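Local coordinates for YaeQ family protein (Pseudomonas syringae pv. tomato, PDB 2OT9) that is of unknown function but is probably related to the PD-(D/E)XK nucleases, with a meso-tartaric acid molecule bound at the end of a central strand of its sheet, at residues V78-L92 with C95-S109. Numbering follows the deposited sequence.
Sequences VLHWIEVGQPDADRL and CSRRTERTSLLAYGS. With SRT (S,R meso-tartaric acid), chain C.
Cys95 lies over one face of the Trp81 indole, its CB 3.7 Å from the centroid of the five-membered ring, a CH-pi contact. Its SG stands obliquely to that ring and touches CZ2. The six-membered end of the indole meets the Arg98 guanidinium, whose face is centred on Trp81 CZ3 with the two planes 58° apart; Arg98 NH2 is hydrogen-bonded to the backbone O of Asp65. Cys95 SG also sits over the Arg91 guanidinium, and tartrate O41 lies over the opposite face. The unit is a beta-alpha-beta crossover: parallel strands 78-84 and 101-106 joined by helix 89-96, consistent with the PD-(D/E)XK relationship of the YaeQ family.

On the other face of the sheet, the His80 ring is sandwiched between Ile82 CG1 and Arg101 CD, 3.8 Å from the ring centroid. With CG anti to the backbone N (chi1 -179°), Arg101 lays its chain along the ring. At the edge, in plane, ND1 makes a weak bond to Arg101 O.

Strand pairing is regular from Trp81 to Gly85. Trp81 N donates to Arg101 O, and Ser103 N to Trp81 O, at 2.8 Å. Glu83 OE2 takes three bonds: Trp81 NE1 and Arg91 NE come from above the carboxylate plane and Arg91 NH2 on the syn side, in a side-on salt bridge (NH2 2.8 Å). Arg91 NH1 donates to Val64 O; together these probably hold the guanidinium beside the ligand. The Pro87 ring meets the Leu104 methyls, CD to CD1 at 3.5 Å.

At the strand end, Val84 O accepts from tartrate O3 and Gln86 N donates to tartrate O1, 2.7 Å away. The extended Gln86 side chain reaches across to segment 95-109, and its NE2 donates almost straight (174°) to Tyr107 O at 3.0 Å.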
loop_
_atom_site.group_PDB
_atom_site.type_symbol
_atom_site.label_atom_id
_atom_site.label_comp_id
_atom_site.label_asym_id
_atom_site.label_seq_id
_atom_site.Cartn_x
_atom_site.Cartn_y
_atom_site.Cartn_z
ATOM N N VAL A 78 12.377 3.546 -11.662
ATOM C CA VAL A 78 11.634 3.109 -10.488
ATOM C C VAL A 78 12.578 2.667 -9.379
ATOM O O VAL A 78 13.407 1.786 -9.576
ATOM C CB VAL A 78 10.628 1.989 -10.835
ATOM C CG1 VAL A 78 9.751 1.658 -9.628
ATOM C CG2 VAL A 78 9.758 2.396 -12.049
ATOM N N LEU A 79 12.450 3.299 -8.216
ATOM C CA LEU A 79 13.144 2.887 -6.998
ATOM C C LEU A 79 12.312 1.858 -6.227
ATOM O O LEU A 79 12.850 0.926 -5.619
ATOM C CB LEU A 79 13.418 4.119 -6.106
ATOM C CG LEU A 79 14.298 5.227 -6.725
ATOM C CD1 LEU A 79 14.571 6.367 -5.775
ATOM C CD2 LEU A 79 15.597 4.653 -7.210
ATOM N N HIS A 80 10.990 2.019 -6.254
ATOM C CA HIS A 80 10.114 1.199 -5.425
ATOM C C HIS A 80 8.804 1.015 -6.160
ATOM O O HIS A 80 8.165 1.989 -6.548
ATOM C CB HIS A 80 9.906 1.875 -4.044
ATOM C CG HIS A 80 9.315 0.986 -2.979
ATOM N ND1 HIS A 80 9.204 -0.385 -3.099
ATOM C CD2 HIS A 80 8.859 1.285 -1.737
ATOM C CE1 HIS A 80 8.680 -0.885 -1.994
ATOM N NE2 HIS A 80 8.467 0.106 -1.151
ATOM N N TRP A 81 8.428 -0.245 -6.364
ATOM C CA TRP A 81 7.194 -0.618 -7.047
ATOM C C TRP A 81 6.274 -1.276 -6.022
ATOM O O TRP A 81 6.588 -2.345 -5.513
ATOM C CB TRP A 81 7.520 -1.618 -8.175
ATOM C CG TRP A 81 6.361 -1.996 -9.068
ATOM C CD1 TRP A 81 5.342 -2.864 -8.775
ATOM C CD2 TRP A 81 6.135 -1.558 -10.422
ATOM N NE1 TRP A 81 4.482 -2.975 -9.850
ATOM C CE2 TRP A 81 4.952 -2.194 -10.878
ATOM C CE3 TRP A 81 6.823 -0.702 -11.297
ATOM C CZ2 TRP A 81 4.430 -1.977 -12.158
ATOM C CZ3 TRP A 81 6.302 -0.493 -12.579
ATOM C CH2 TRP A 81 5.110 -1.120 -12.986
ATOM N N ILE A 82 5.132 -0.645 -5.728
ATOM C CA ILE A 82 4.237 -1.170 -4.698
ATOM C C ILE A 82 2.897 -1.611 -5.263
ATOM O O ILE A 82 2.168 -0.811 -5.862
ATOM C CB ILE A 82 3.992 -0.131 -3.584
ATOM C CG1 ILE A 82 5.330 0.455 -3.114
ATOM C CG2 ILE A 82 3.216 -0.761 -2.409
ATOM C CD1 ILE A 82 5.245 1.536 -2.015
ATOM N N GLU A 83 2.546 -2.872 -5.041
ATOM C CA GLU A 83 1.200 -3.338 -5.387
ATOM C C GLU A 83 0.370 -3.583 -4.136
ATOM O O GLU A 83 0.906 -3.672 -3.026
ATOM C CB GLU A 83 1.274 -4.636 -6.200
ATOM C CG GLU A 83 1.978 -4.497 -7.553
ATOM C CD GLU A 83 1.193 -3.671 -8.599
ATOM O OE1 GLU A 83 0.178 -2.985 -8.273
ATOM O OE2 GLU A 83 1.618 -3.698 -9.763
ATOM N N VAL A 84 -0.941 -3.693 -4.324
ATOM C CA VAL A 84 -1.850 -4.081 -3.245
ATOM C C VAL A 84 -2.771 -5.196 -3.756
ATOM O O VAL A 84 -3.029 -5.289 -4.958
ATOM C CB VAL A 84 -2.670 -2.881 -2.659
ATOM C CG1 VAL A 84 -1.730 -1.724 -2.224
ATOM C CG2 VAL A 84 -3.702 -2.384 -3.648
ATOM N N GLY A 85 -3.253 -6.031 -2.853
ATOM C CA GLY A 85 -4.216 -7.074 -3.235
ATOM C C GLY A 85 -3.538 -8.406 -3.502
ATOM O O GLY A 85 -2.654 -8.818 -2.746
ATOM N N GLN A 86 -3.922 -9.058 -4.599
ATOM C CA GLN A 86 -3.475 -10.418 -4.878
ATOM C C GLN A 86 -2.950 -10.565 -6.314
ATOM O O GLN A 86 -3.507 -11.342 -7.095
ATOM C CB GLN A 86 -4.622 -11.407 -4.600
ATOM C CG GLN A 86 -5.036 -11.449 -3.116
ATOM C CD GLN A 86 -6.161 -12.416 -2.815
ATOM O OE1 GLN A 86 -6.441 -13.339 -3.585
ATOM N NE2 GLN A 86 -6.826 -12.202 -1.685
ATOM N N PRO A 87 -1.870 -9.834 -6.669
ATOM C CA PRO A 87 -1.297 -10.020 -8.016
ATOM C C PRO A 87 -0.700 -11.420 -8.132
ATOM O O PRO A 87 -0.296 -11.994 -7.113
ATOM C CB PRO A 87 -0.190 -8.965 -8.084
ATOM C CG PRO A 87 0.188 -8.710 -6.646
ATOM C CD PRO A 87 -1.094 -8.864 -5.862
ATOM N N ASP A 88 -0.665 -11.983 -9.335
ATOM C CA ASP A 88 -0.085 -13.318 -9.513
ATOM C C ASP A 88 1.450 -13.281 -9.595
ATOM O O ASP A 88 2.052 -12.208 -9.676
ATOM C CB ASP A 88 -0.749 -14.098 -10.682
ATOM C CG ASP A 88 -0.483 -13.490 -12.070
ATOM O OD1 ASP A 88 0.570 -12.846 -12.292
ATOM O OD2 ASP A 88 -1.335 -13.707 -12.973
ATOM N N ALA A 89 2.076 -14.459 -9.570
ATOM C CA ALA A 89 3.528 -14.559 -9.574
ATOM C C ALA A 89 4.148 -14.037 -10.869
ATOM O O ALA A 89 5.266 -13.557 -10.852
ATOM C CB ALA A 89 3.962 -16.017 -9.331
ATOM N N ASP A 90 3.451 -14.182 -11.994
ATOM C CA ASP A 90 3.951 -13.646 -13.265
ATOM C C ASP A 90 4.094 -12.117 -13.182
ATOM O O ASP A 90 5.124 -11.562 -13.562
ATOM C CB ASP A 90 3.056 -14.062 -14.441
ATOM C CG ASP A 90 3.163 -15.554 -14.765
ATOM O OD1 ASP A 90 4.273 -16.022 -15.065
ATOM O OD2 ASP A 90 2.125 -16.250 -14.752
ATOM N N ARG A 91 3.085 -11.452 -12.637
ATOM C CA ARG A 91 3.087 -9.981 -12.551
ATOM C C ARG A 91 4.195 -9.504 -11.623
ATOM O O ARG A 91 4.943 -8.574 -11.953
ATOM C CB ARG A 91 1.728 -9.433 -12.073
ATOM C CG ARG A 91 1.733 -7.888 -12.000
ATOM C CD ARG A 91 0.372 -7.229 -11.787
ATOM N NE ARG A 91 0.547 -5.771 -11.648
ATOM C CZ ARG A 91 0.611 -4.905 -12.659
ATOM N NH1 ARG A 91 0.491 -5.319 -13.922
ATOM N NH2 ARG A 91 0.774 -3.604 -12.405
ATOM N N LEU A 92 4.318 -10.159 -10.473
ATOM C CA LEU A 92 5.414 -9.867 -9.544
ATOM C C LEU A 92 6.769 -10.089 -10.189
ATOM O O LEU A 92 7.679 -9.291 -9.982
ATOM C CB LEU A 92 5.292 -10.704 -8.265
ATOM C CG LEU A 92 4.121 -10.270 -7.375
ATOM C CD1 LEU A 92 3.955 -11.230 -6.217
ATOM C CD2 LEU A 92 4.281 -8.831 -6.852
ATOM N N CYS A 95 7.182 -7.146 -13.016
ATOM C CA CYS A 95 7.303 -5.835 -12.389
ATOM C C CYS A 95 8.619 -5.700 -11.635
ATOM O O CYS A 95 9.278 -4.672 -11.748
ATOM C CB CYS A 95 6.104 -5.525 -11.490
ATOM S SG CYS A 95 4.542 -5.334 -12.424
ATOM N N SER A 96 9.020 -6.743 -10.905
ATOM C CA SER A 96 10.238 -6.712 -10.080
ATOM C C SER A 96 11.493 -6.442 -10.881
ATOM O O SER A 96 12.473 -5.914 -10.344
ATOM C CB SER A 96 10.414 -8.002 -9.279
ATOM O OG SER A 96 10.733 -9.085 -10.131
ATOM N N ARG A 97 11.458 -6.815 -12.159
ATOM C CA ARG A 97 12.532 -6.532 -13.090
ATOM C C ARG A 97 12.629 -5.041 -13.427
ATOM O O ARG A 97 13.679 -4.586 -13.872
ATOM C CB ARG A 97 12.349 -7.359 -14.375
ATOM C CG ARG A 97 12.425 -8.851 -14.117
ATOM C CD ARG A 97 12.283 -9.681 -15.380
ATOM N NE ARG A 97 12.329 -11.101 -15.037
ATOM C CZ ARG A 97 12.038 -12.099 -15.870
ATOM N NH1 ARG A 97 11.673 -11.851 -17.127
ATOM N NH2 ARG A 97 12.117 -13.352 -15.435
ATOM N N ARG A 98 11.535 -4.307 -13.227
ATOM C CA ARG A 98 11.445 -2.876 -13.559
ATOM C C ARG A 98 11.939 -1.943 -12.429
ATOM O O ARG A 98 12.077 -0.737 -12.652
ATOM C CB ARG A 98 10.004 -2.499 -13.955
ATOM C CG ARG A 98 9.601 -2.844 -15.392
ATOM C CD ARG A 98 8.148 -2.444 -15.729
ATOM N NE ARG A 98 7.984 -1.002 -15.978
ATOM C CZ ARG A 98 6.818 -0.396 -16.233
ATOM N NH1 ARG A 98 6.783 0.915 -16.430
ATOM N NH2 ARG A 98 5.683 -1.087 -16.297
ATOM N N THR A 99 12.255 -2.505 -11.258
ATOM C CA THR A 99 12.487 -1.724 -10.017
ATOM C C THR A 99 13.622 -2.323 -9.172
ATOM O O THR A 99 13.976 -3.494 -9.336
ATOM C CB THR A 99 11.177 -1.705 -9.171
ATOM O OG1 THR A 99 11.304 -0.850 -8.025
ATOM C CG2 THR A 99 10.798 -3.117 -8.722
ATOM N N GLU A 100 14.181 -1.532 -8.260
ATOM C CA GLU A 100 15.170 -2.038 -7.303
ATOM C C GLU A 100 14.487 -2.733 -6.108
ATOM O O GLU A 100 15.062 -3.609 -5.445
ATOM C CB GLU A 100 16.043 -0.881 -6.796
ATOM C CG GLU A 100 17.168 -1.313 -5.837
ATOM C CD GLU A 100 18.451 -0.517 -6.029
ATOM O OE1 GLU A 100 19.452 -1.108 -6.514
ATOM O OE2 GLU A 100 18.448 0.693 -5.702
ATOM N N ARG A 101 13.266 -2.315 -5.825
ATOM C CA ARG A 101 12.521 -2.854 -4.689
ATOM C C ARG A 101 11.087 -3.039 -5.100
ATOM O O ARG A 101 10.488 -2.147 -5.686
ATOM C CB ARG A 101 12.601 -1.915 -3.481
ATOM C CG ARG A 101 11.856 -2.451 -2.265
ATOM C CD ARG A 101 12.051 -1.573 -1.044
ATOM N NE ARG A 101 11.746 -2.372 0.136
ATOM C CZ ARG A 101 12.657 -3.069 0.817
ATOM N NH1 ARG A 101 12.275 -3.780 1.854
ATOM N NH2 ARG A 101 13.949 -3.044 0.471
ATOM N N THR A 102 10.546 -4.212 -4.806
ATOM C CA THR A 102 9.142 -4.482 -5.050
ATOM C C THR A 102 8.480 -4.791 -3.720
ATOM O O THR A 102 9.000 -5.601 -2.943
ATOM C CB THR A 102 8.976 -5.704 -5.965
ATOM O OG1 THR A 102 9.692 -5.482 -7.166
ATOM C CG2 THR A 102 7.510 -5.954 -6.329
ATOM N N SER A 103 7.331 -4.167 -3.457
ATOM C CA SER A 103 6.587 -4.498 -2.253
ATOM C C SER A 103 5.150 -4.807 -2.594
ATOM O O SER A 103 4.594 -4.260 -3.530
ATOM C CB SER A 103 6.646 -3.382 -1.188
ATOM O OG SER A 103 7.994 -3.184 -0.778
ATOM N N LEU A 104 4.545 -5.667 -1.795
ATOM C CA LEU A 104 3.121 -5.925 -1.944
ATOM C C LEU A 104 2.479 -5.897 -0.572
ATOM O O LEU A 104 2.935 -6.607 0.348
ATOM C CB LEU A 104 2.892 -7.284 -2.608
ATOM C CG LEU A 104 1.474 -7.866 -2.510
ATOM C CD1 LEU A 104 0.448 -6.996 -3.289
ATOM C CD2 LEU A 104 1.461 -9.302 -3.018
ATOM N N LEU A 105 1.418 -5.087 -0.428
ATOM C CA LEU A 105 0.524 -5.215 0.716
ATOM C C LEU A 105 -0.692 -6.026 0.295
ATOM O O LEU A 105 -1.614 -5.500 -0.356
ATOM C CB LEU A 105 0.052 -3.848 1.251
ATOM C CG LEU A 105 0.976 -3.033 2.134
ATOM C CD1 LEU A 105 0.205 -1.876 2.752
ATOM C CD2 LEU A 105 1.581 -3.939 3.242
ATOM N N ALA A 106 -0.691 -7.298 0.670
ATOM C CA ALA A 106 -1.732 -8.220 0.276
ATOM C C ALA A 106 -2.915 -8.082 1.240
ATOM O O ALA A 106 -2.727 -7.676 2.386
ATOM C CB ALA A 106 -1.178 -9.646 0.293
ATOM N N TYR A 107 -4.127 -8.366 0.770
ATOM C CA TYR A 107 -5.297 -8.392 1.656
ATOM C C TYR A 107 -6.323 -9.347 1.092
ATOM O O TYR A 107 -6.177 -9.824 -0.042
ATOM C CB TYR A 107 -5.881 -6.980 1.884
ATOM C CG TYR A 107 -6.635 -6.426 0.693
ATOM C CD1 TYR A 107 -8.040 -6.554 0.610
ATOM C CD2 TYR A 107 -5.966 -5.763 -0.325
ATOM C CE1 TYR A 107 -8.740 -6.061 -0.480
ATOM C CE2 TYR A 107 -6.661 -5.262 -1.452
ATOM C CZ TYR A 107 -8.047 -5.414 -1.509
ATOM O OH TYR A 107 -8.744 -4.941 -2.601
ATOM N N GLY A 108 -7.358 -9.627 1.885
ATOM C CA GLY A 108 -8.322 -10.659 1.552
ATOM C C GLY A 108 -7.842 -11.988 2.102
ATOM O O GLY A 108 -6.776 -12.065 2.733
ATOM N N SER A 109 -8.633 -13.024 1.847
ATOM C CA SER A 109 -8.307 -14.398 2.182
ATOM C C SER A 109 -7.140 -14.878 1.312
ATOM O O SER A 109 -7.239 -14.904 0.084
ATOM C CB SER A 109 -9.543 -15.274 1.953
ATOM O OG SER A 109 -9.198 -16.647 1.857
HETATM O O1 SRT C . -5.426 -7.657 -6.330
HETATM O O11 SRT C . -5.610 -8.599 -8.290
HETATM C C1 SRT C . -5.428 -7.600 -7.568
HETATM C C2 SRT C . -5.173 -6.241 -8.167
HETATM O O2 SRT C . -6.119 -5.795 -9.152
HETATM C C3 SRT C . -3.763 -6.272 -8.708
HETATM O O3 SRT C . -2.955 -6.058 -7.547
HETATM C C4 SRT C . -3.533 -5.225 -9.780
HETATM O O4 SRT C . -3.977 -4.050 -9.662
HETATM O O41 SRT C . -2.883 -5.584 -10.784
#